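Local coordinates for kinetochore protein Mis16 (Schizosaccharomyces japonicus, PDB 4XYH) that binds histones, recognising histone H4 and, independently, the CENP-A-specific chaperone Scm3, consistent with a role in depositing centromeric chromatin, at residues Thr205-Trp210 / Gln261-Arg266; Leu250-Ser255 / Tyr295-Ala300; Val397-Ala402 / Leu407-Pro412. All blocks are in the same frame, centred on the assembly; numbering follows the deposited sequence.

Interaction 1 (Thr205-Trp210 / Gln261-Arg266)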
loop_
_atom_site.group_PDB
_atom_site.type_symbol
_atom_site.label_atom_id
_atom_site.label_comp_id
_atom_site.label_asym_id
_atom_site.label_seq_id
_atom_site.Cartn_x
_atom_site.Cartn_y
_atom_site.Cartn_z
ATOM N N THR A 205 2.873 -6.771 -17.630
ATOM C CA THR A 205 4.219 -7.228 -17.220
ATOM C C THR A 205 5.333 -6.195 -17.468
ATOM O O THR A 205 6.499 -6.450 -17.163
ATOM C CB THR A 205 4.658 -8.575 -17.911
ATOM O OG1 THR A 205 5.233 -8.309 -19.197
ATOM C CG2 THR A 205 3.492 -9.577 -18.045
ATOM N N SER A 206 4.991 -5.027 -18.003
ATOM C CA SER A 206 6.005 -3.991 -18.198
ATOM C C SER A 206 6.101 -3.061 -16.985
ATOM O O SER A 206 5.249 -3.089 -16.101
ATOM C CB SER A 206 5.715 -3.164 -19.457
ATOM O OG SER A 206 4.588 -2.324 -19.259
ATOM N N ILE A 207 7.153 -2.248 -16.968
ATOM C CA ILE A 207 7.358 -1.220 -15.969
ATOM C C ILE A 207 7.631 0.074 -16.709
ATOM O O ILE A 207 8.542 0.130 -17.541
ATOM C CB ILE A 207 8.555 -1.516 -15.029
ATOM C CG1 ILE A 207 8.274 -2.701 -14.108
ATOM C CG2 ILE A 207 8.880 -0.295 -14.205
ATOM C CD1 ILE A 207 9.536 -3.220 -13.392
ATOM N N CYS A 208 6.859 1.117 -16.424
ATOM C CA CYS A 208 7.130 2.385 -17.069
ATOM C C CYS A 208 7.684 3.376 -16.073
ATOM O O CYS A 208 7.259 3.407 -14.929
ATOM C CB CYS A 208 5.875 2.947 -17.725
ATOM S SG CYS A 208 5.248 1.947 -19.061
ATOM N N VAL A 209 8.643 4.184 -16.513
ATOM C CA VAL A 209 9.134 5.286 -15.699
ATOM C C VAL A 209 8.692 6.577 -16.380
ATOM O O VAL A 209 8.836 6.732 -17.593
ATOM C CB VAL A 209 10.663 5.253 -15.519
ATOM C CG1 VAL A 209 11.148 6.519 -14.790
ATOM C CG2 VAL A 209 11.082 3.983 -14.758
ATOM N N TRP A 210 8.127 7.479 -15.584
ATOM C CA TRP A 210 7.490 8.677 -16.083
ATOM C C TRP A 210 8.150 9.915 -15.484
ATOM O O TRP A 210 8.730 9.865 -14.404
ATOM C CB TRP A 210 5.992 8.678 -15.743
ATOM C CG TRP A 210 5.223 7.402 -16.091
ATOM C CD1 TRP A 210 5.064 6.296 -15.302
ATOM C CD2 TRP A 210 4.478 7.144 -17.296
ATOM N NE1 TRP A 210 4.274 5.366 -15.940
ATOM C CE2 TRP A 210 3.906 5.861 -17.165
ATOM C CE3 TRP A 210 4.258 7.870 -18.477
ATOM C CZ2 TRP A 210 3.133 5.284 -18.167
ATOM C CZ3 TRP A 210 3.481 7.306 -19.469
ATOM C CH2 TRP A 210 2.923 6.017 -19.309
ATOM N N GLN A 261 13.357 -7.900 -8.193
ATOM C CA GLN A 261 14.377 -7.318 -9.064
ATOM C C GLN A 261 14.731 -5.900 -8.643
ATOM O O GLN A 261 13.922 -5.186 -8.053
ATOM C CB GLN A 261 13.937 -7.355 -10.536
ATOM C CG GLN A 261 13.478 -8.742 -11.024
ATOM C CD GLN A 261 13.370 -8.832 -12.533
ATOM O OE1 GLN A 261 14.040 -8.103 -13.250
ATOM N NE2 GLN A 261 12.523 -9.730 -13.020
ATOM N N ILE A 262 15.972 -5.517 -8.925
ATOM C CA ILE A 262 16.445 -4.169 -8.649
ATOM C C ILE A 262 16.797 -3.551 -9.976
ATOM O O ILE A 262 17.520 -4.153 -10.771
ATOM C CB ILE A 262 17.675 -4.153 -7.719
ATOM C CG1 ILE A 262 17.351 -4.851 -6.397
ATOM C CG2 ILE A 262 18.136 -2.722 -7.490
ATOM C CD1 ILE A 262 16.314 -4.109 -5.561
ATOM N N HIS A 263 16.265 -2.369 -10.236
ATOM C CA HIS A 263 16.520 -1.719 -11.501
ATOM C C HIS A 263 17.263 -0.431 -11.260
ATOM O O HIS A 263 16.987 0.269 -10.277
ATOM C CB HIS A 263 15.212 -1.442 -12.245
ATOM C CG HIS A 263 14.264 -2.597 -12.234
ATOM N ND1 HIS A 263 14.307 -3.602 -13.174
ATOM C CD2 HIS A 263 13.268 -2.926 -11.378
ATOM C CE1 HIS A 263 13.375 -4.496 -12.904
ATOM N NE2 HIS A 263 12.727 -4.105 -11.822
ATOM N N ASP A 264 18.199 -0.132 -12.162
ATOM C CA ASP A 264 18.888 1.157 -12.214
ATOM C C ASP A 264 18.267 2.010 -13.320
ATOM O O ASP A 264 18.508 1.765 -14.508
ATOM C CB ASP A 264 20.387 0.954 -12.468
ATOM C CG ASP A 264 21.187 2.259 -12.423
ATOM O OD1 ASP A 264 20.584 3.352 -12.495
ATOM O OD2 ASP A 264 22.435 2.194 -12.328
ATOM N N THR A 265 17.490 3.023 -12.938
ATOM C CA THR A 265 16.703 3.772 -13.926
ATOM C C THR A 265 17.547 4.704 -14.799
ATOM O O THR A 265 17.025 5.330 -15.726
ATOM C CB THR A 265 15.578 4.601 -13.258
ATOM O OG1 THR A 265 16.135 5.528 -12.312
ATOM C CG2 THR A 265 14.604 3.685 -12.556
ATOM N N ARG A 266 18.847 4.777 -14.520
ATOM C CA ARG A 266 19.760 5.550 -15.355
ATOM C C ARG A 266 20.153 4.783 -16.624
ATOM O O ARG A 266 20.630 5.363 -17.591
ATOM C CB ARG A 266 21.005 5.936 -14.557
ATOM C CG ARG A 266 20.747 7.018 -13.516
ATOM C CD ARG A 266 21.865 7.079 -12.492
ATOM N NE ARG A 266 22.261 5.739 -12.074
ATOM C CZ ARG A 266 23.032 5.471 -11.025
ATOM N NH1 ARG A 266 23.494 6.453 -10.269
ATOM N NH2 ARG A 266 23.334 4.211 -10.729
#
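I207 reaches across the gap between two propeller blades and sets its CD1 methyl against the imidazole of H263, 3.7 Å from NE2. The two side chains come from opposite directions, and the methyl meets the ring obliquely, close to its NE2-CE1 side. With CG1 of I207 anti to the carbonyl carbon (chi1 -69°) and CD1 extended beyond it, the long branch of the isoleucine, and not CG2, makes the touch. Both imidazole nitrogens are engaged elsewhere: NE2 is hydrogen-bonded to S253 and ND1 to R233, which fixes the ring's rotation and holds it in place while I207 CD1 comes in near NE2 and CE1. Two residues on, V209 and T265 cross at about a right angle, their CG2 methyls 4.2 Å apart. Each of these methyls stands opposite its own carbonyl carbon, on the side of the backbone N, and so projects into the gap from its strand. Beside T265 the chain leaves the strand through an Asx turn, D264 OD1 accepting from R266 N. No hydrogen bond joins the two segments, so the contact is pure side-chain packing between the third strands of adjacent WD blades. Strands 238-243 and 250-255 of the second blade complete the interface: V238, L241, L251 and S253 pack against I207, F243 lies against T265, and on the first blade T197 of strand 197-201 touches V209.

Interaction 2 (Leu250-Ser255 / Tyr295-Ala300)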
loop_
_atom_site.group_PDB
_atom_site.type_symbol
_atom_site.label_atom_id
_atom_site.label_comp_id
_atom_site.label_asym_id
_atom_site.label_seq_id
_atom_site.Cartn_x
_atom_site.Cartn_y
_atom_site.Cartn_z
ATOM N N LEU A 250 17.292 3.892 -7.888
ATOM C CA LEU A 250 17.126 2.520 -7.449
ATOM C C LEU A 250 15.649 2.185 -7.289
ATOM O O LEU A 250 14.974 2.654 -6.361
ATOM C CB LEU A 250 17.885 2.267 -6.146
ATOM C CG LEU A 250 18.244 0.813 -5.826
ATOM C CD1 LEU A 250 19.413 0.765 -4.880
ATOM C CD2 LEU A 250 17.076 0.068 -5.212
ATOM N N LEU A 251 15.166 1.340 -8.196
ATOM C CA LEU A 251 13.771 0.931 -8.224
ATOM C C LEU A 251 13.687 -0.573 -8.012
ATOM O O LEU A 251 14.413 -1.324 -8.667
ATOM C CB LEU A 251 13.131 1.314 -9.559
ATOM C CG LEU A 251 11.712 0.803 -9.800
ATOM C CD1 LEU A 251 10.742 1.586 -8.933
ATOM C CD2 LEU A 251 11.363 0.936 -11.268
ATOM N N THR A 252 12.823 -1.017 -7.100
ATOM C CA THR A 252 12.609 -2.447 -6.925
ATOM C C THR A 252 11.212 -2.881 -7.391
ATOM O O THR A 252 10.254 -2.114 -7.295
ATOM C CB THR A 252 12.799 -2.885 -5.467
ATOM O OG1 THR A 252 12.662 -4.307 -5.399
ATOM C CG2 THR A 252 11.766 -2.239 -4.547
ATOM N N SER A 253 11.098 -4.108 -7.889
ATOM C CA SER A 253 9.793 -4.630 -8.325
ATOM C C SER A 253 9.651 -6.097 -7.967
ATOM O O SER A 253 10.644 -6.793 -7.829
ATOM C CB SER A 253 9.604 -4.453 -9.836
ATOM O OG SER A 253 10.554 -5.236 -10.559
ATOM N N VAL A 254 8.408 -6.549 -7.803
ATOM C CA VAL A 254 8.093 -7.938 -7.553
ATOM C C VAL A 254 6.902 -8.323 -8.431
ATOM O O VAL A 254 6.119 -7.453 -8.858
ATOM C CB VAL A 254 7.769 -8.208 -6.063
ATOM C CG1 VAL A 254 8.971 -7.892 -5.190
ATOM C CG2 VAL A 254 6.566 -7.403 -5.609
ATOM N N SER A 255 6.765 -9.624 -8.692
ATOM C CA SER A 255 5.882 -10.121 -9.750
ATOM C C SER A 255 5.281 -11.496 -9.428
ATOM O O SER A 255 5.821 -12.246 -8.614
ATOM C CB SER A 255 6.670 -10.189 -11.075
ATOM O OG SER A 255 6.011 -10.936 -12.085
ATOM N N TYR A 295 19.566 -0.887 3.449
ATOM C CA TYR A 295 19.817 -2.178 2.796
ATOM C C TYR A 295 18.717 -3.194 3.062
ATOM O O TYR A 295 18.697 -4.265 2.445
ATOM C CB TYR A 295 21.175 -2.757 3.243
ATOM C CG TYR A 295 22.318 -1.841 2.891
ATOM C CD1 TYR A 295 22.866 -1.851 1.616
ATOM C CD2 TYR A 295 22.820 -0.927 3.818
ATOM C CE1 TYR A 295 23.898 -0.984 1.267
ATOM C CE2 TYR A 295 23.857 -0.056 3.476
ATOM C CZ TYR A 295 24.386 -0.094 2.199
ATOM O OH TYR A 295 25.405 0.757 1.846
ATOM N N LEU A 296 17.807 -2.874 3.977
ATOM C CA LEU A 296 16.769 -3.832 4.358
ATOM C C LEU A 296 15.494 -3.657 3.531
ATOM O O LEU A 296 15.067 -2.522 3.276
ATOM C CB LEU A 296 16.433 -3.706 5.845
ATOM C CG LEU A 296 15.442 -4.725 6.431
ATOM C CD1 LEU A 296 15.931 -6.142 6.237
ATOM C CD2 LEU A 296 15.225 -4.479 7.906
ATOM N N LEU A 297 14.891 -4.779 3.121
ATOM C CA LEU A 297 13.567 -4.760 2.483
ATOM C C LEU A 297 12.774 -6.042 2.777
ATOM O O LEU A 297 13.328 -7.031 3.272
ATOM C CB LEU A 297 13.679 -4.556 0.966
ATOM C CG LEU A 297 14.409 -5.629 0.146
ATOM C CD1 LEU A 297 13.934 -5.596 -1.286
ATOM C CD2 LEU A 297 15.921 -5.414 0.197
ATOM N N ALA A 298 11.478 -6.013 2.467
ATOM C CA ALA A 298 10.600 -7.145 2.734
ATOM C C ALA A 298 9.776 -7.487 1.509
ATOM O O ALA A 298 9.419 -6.599 0.726
ATOM C CB ALA A 298 9.685 -6.840 3.911
ATOM N N THR A 299 9.467 -8.773 1.352
ATOM C CA THR A 299 8.555 -9.225 0.312
ATOM C C THR A 299 7.395 -10.000 0.929
ATOM O O THR A 299 7.581 -10.778 1.874
ATOM C CB THR A 299 9.259 -10.130 -0.740
ATOM O OG1 THR A 299 9.928 -11.216 -0.079
ATOM C CG2 THR A 299 10.271 -9.335 -1.544
ATOM N N ALA A 300 6.200 -9.773 0.393
ATOM C CA ALA A 300 5.004 -10.502 0.799
ATOM C C ALA A 300 4.626 -11.454 -0.325
ATOM O O ALA A 300 4.533 -11.046 -1.481
ATOM C CB ALA A 300 3.858 -9.543 1.102
#
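V254 and T299 make the tighter half of this contact, CG1 of V254 lying 4.1 Å from CG2 of T299 where the side chains cross obliquely. Here the backbones are 8.0 Å apart between the CA atoms of V254 and T299, too far for strand pairing but close enough for methyls to meet. The threonine divides its labour. With OG1 between the backbone N and the carbonyl carbon (chi1 54°), its hydroxyl is left to H280 and W309, both hydrogen-bonded to it, while CG2 turns to the valine. V284 and V287 of strand 284-289 also pack on V254, making its surroundings apolar. Two residues earlier the fit is looser: the CA atoms of T252 and L297 are 9.7 Å apart, and OG1 of T252 only grazes CD1 of L297 at 4.5 Å. That hydroxyl has its polar partner in the carbonyl of Q261, and F289 packs against T252. Farther toward the rim the segments diverge; Y295 is exposed and makes a cation-pi contact with R312. The touching parts run 16° apart without a hydrogen bond between them. Such face-to-face packing of the second strands of successive four-stranded sheets is the interblade seam of a WD40 beta-propeller, and the histidine, threonine and tryptophan joined at T299 match the polar network characteristic of the WD repeat.

Interaction 3 (Val397-Ala402 / Leu407-Pro412)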
loop_
_atom_site.group_PDB
_atom_site.type_symbol
_atom_site.label_atom_id
_atom_site.label_comp_id
_atom_site.label_asym_id
_atom_site.label_seq_id
_atom_site.Cartn_x
_atom_site.Cartn_y
_atom_site.Cartn_z
ATOM N N VAL A 397 -0.773 4.688 14.643
ATOM C CA VAL A 397 -2.107 4.743 14.073
ATOM C C VAL A 397 -2.075 4.167 12.664
ATOM O O VAL A 397 -1.237 4.556 11.861
ATOM C CB VAL A 397 -2.658 6.177 14.045
ATOM C CG1 VAL A 397 -4.000 6.222 13.307
ATOM C CG2 VAL A 397 -2.801 6.725 15.482
ATOM N N LEU A 398 -2.985 3.243 12.359
ATOM C CA LEU A 398 -3.022 2.631 11.033
ATOM C C LEU A 398 -4.389 2.765 10.404
ATOM O O LEU A 398 -5.404 2.823 11.099
ATOM C CB LEU A 398 -2.628 1.151 11.097
ATOM C CG LEU A 398 -1.159 0.999 11.501
ATOM C CD1 LEU A 398 -1.006 0.790 13.017
ATOM C CD2 LEU A 398 -0.468 -0.082 10.736
ATOM N N ALA A 399 -4.403 2.830 9.082
ATOM C CA ALA A 399 -5.626 2.722 8.324
ATOM C C ALA A 399 -5.556 1.431 7.516
ATOM O O ALA A 399 -4.505 1.105 6.953
ATOM C CB ALA A 399 -5.811 3.941 7.404
ATOM N N SER A 400 -6.663 0.693 7.460
ATOM C CA SER A 400 -6.718 -0.515 6.640
ATOM C C SER A 400 -8.086 -0.675 5.988
ATOM O O SER A 400 -9.108 -0.296 6.560
ATOM C CB SER A 400 -6.367 -1.761 7.471
ATOM O OG SER A 400 -7.121 -1.831 8.676
ATOM N N LEU A 401 -8.075 -1.230 4.783
ATOM C CA LEU A 401 -9.266 -1.427 3.954
ATOM C C LEU A 401 -9.483 -2.890 3.658
ATOM O O LEU A 401 -8.522 -3.630 3.455
ATOM C CB LEU A 401 -9.136 -0.714 2.610
ATOM C CG LEU A 401 -9.199 0.792 2.472
ATOM C CD1 LEU A 401 -8.681 1.117 1.085
ATOM C CD2 LEU A 401 -10.635 1.246 2.652
ATOM N N ALA A 402 -10.744 -3.294 3.583
ATOM C CA ALA A 402 -11.064 -4.658 3.198
ATOM C C ALA A 402 -12.083 -4.637 2.066
ATOM O O ALA A 402 -12.676 -3.593 1.787
ATOM C CB ALA A 402 -11.582 -5.454 4.395
ATOM N N LEU A 407 -13.570 0.630 5.890
ATOM C CA LEU A 407 -12.329 1.291 6.257
ATOM C C LEU A 407 -12.178 1.282 7.782
ATOM O O LEU A 407 -13.093 1.653 8.503
ATOM C CB LEU A 407 -12.287 2.729 5.734
ATOM C CG LEU A 407 -11.175 3.599 6.337
ATOM C CD1 LEU A 407 -9.805 3.068 5.959
ATOM C CD2 LEU A 407 -11.311 5.065 5.921
ATOM N N GLN A 408 -11.026 0.847 8.272
ATOM C CA GLN A 408 -10.788 0.887 9.707
ATOM C C GLN A 408 -9.541 1.689 10.029
ATOM O O GLN A 408 -8.505 1.550 9.372
ATOM C CB GLN A 408 -10.667 -0.524 10.289
ATOM C CG GLN A 408 -11.963 -1.060 10.816
ATOM C CD GLN A 408 -11.915 -2.543 11.137
ATOM O OE1 GLN A 408 -10.847 -3.176 11.117
ATOM N NE2 GLN A 408 -13.085 -3.113 11.424
ATOM N N ILE A 409 -9.675 2.539 11.040
ATOM C CA ILE A 409 -8.588 3.331 11.570
ATOM C C ILE A 409 -8.377 2.912 13.018
ATOM O O ILE A 409 -9.258 3.084 13.855
ATOM C CB ILE A 409 -8.889 4.833 11.458
ATOM C CG1 ILE A 409 -9.059 5.199 9.982
ATOM C CG2 ILE A 409 -7.772 5.669 12.097
ATOM C CD1 ILE A 409 -9.366 6.657 9.734
ATOM N N TRP A 410 -7.217 2.343 13.311
ATOM C CA TRP A 410 -7.006 1.743 14.615
ATOM C C TRP A 410 -5.608 1.964 15.178
ATOM O O TRP A 410 -4.651 2.231 14.449
ATOM C CB TRP A 410 -7.293 0.242 14.558
ATOM C CG TRP A 410 -6.649 -0.449 13.406
ATOM C CD1 TRP A 410 -7.094 -0.473 12.107
ATOM C CD2 TRP A 410 -5.451 -1.225 13.433
ATOM N NE1 TRP A 410 -6.243 -1.224 11.328
ATOM C CE2 TRP A 410 -5.226 -1.696 12.117
ATOM C CE3 TRP A 410 -4.542 -1.573 14.438
ATOM C CZ2 TRP A 410 -4.128 -2.493 11.785
ATOM C CZ3 TRP A 410 -3.453 -2.367 14.102
ATOM C CH2 TRP A 410 -3.257 -2.813 12.788
ATOM N N SER A 411 -5.512 1.843 16.494
ATOM C CA SER A 411 -4.253 1.972 17.198
ATOM C C SER A 411 -4.152 0.882 18.244
ATOM O O SER A 411 -4.994 0.814 19.139
ATOM C CB SER A 411 -4.152 3.335 17.858
ATOM O OG SER A 411 -2.922 3.433 18.547
ATOM N N PRO A 412 -3.152 -0.004 18.124
ATOM C CA PRO A 412 -3.048 -1.029 19.170
ATOM C C PRO A 412 -2.702 -0.400 20.516
ATOM O O PRO A 412 -2.090 0.670 20.575
ATOM C CB PRO A 412 -1.932 -1.945 18.675
ATOM C CG PRO A 412 -1.210 -1.153 17.632
ATOM C CD PRO A 412 -2.178 -0.202 17.039
#
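The indole of W410 bends back over the neighbouring strand, its CG between the backbone N and carbonyl carbon (chi1 48°), and L398 is the bump beneath it. CB of L398 lies 4.1 Å from the centroid of the W410 six-membered ring, 18° off the normal, a CH-pi contact, while CD1 of L398 reaches on toward CD of P412. At the ring's edge, NE1 of W410 donates in plane to S400 OG at 2.9 Å; the same hydroxyl also bonds H381, and H378 stacks on the indole. This histidine-serine-tryptophan network belongs to the WD repeat, here carried by the antiparallel hairpin of strands 398-402 and 406-412. L398 and W410, then S400 and Q408, are its hydrogen-bonded pairs, L398 N meeting W410 O at 2.9 Å. On the other face the short side chain of A399 leaves a shallow place into which CG1 of I409 and CD1 of L407 lean, each 4.3 Å from A399 CB. L401 reaches across with CD2, 3.8 Å from L407 CB, while CD1 of L407 turns back over the carbonyl of S400; V397 CG1 meets I409 CG2 at 4.0 Å. W58 of strand 56-58 covers V397, A399 and I409 from the adjacent blade.

In the fold
The N-terminal strand 41-48 enters the propeller first, but its sheet is completed only at the chain's end, when it pairs with strand 406-412. Between these, interaction 1 joins the blade that starts with strand 187-190 to the one that starts with strand 238-243, closing a loop of 50 residues. Interaction 2 opens before interaction 1 closes; it closes a loop of 39 residues and joins that second blade to the next, which starts with strand 284-289. The two cross along the chain and meet where H263 bonds strand 250-255. Interaction 3 follows in series, with four residues between its segments, and lies within a single blade, on the opposite side of the chain's centre from the other two.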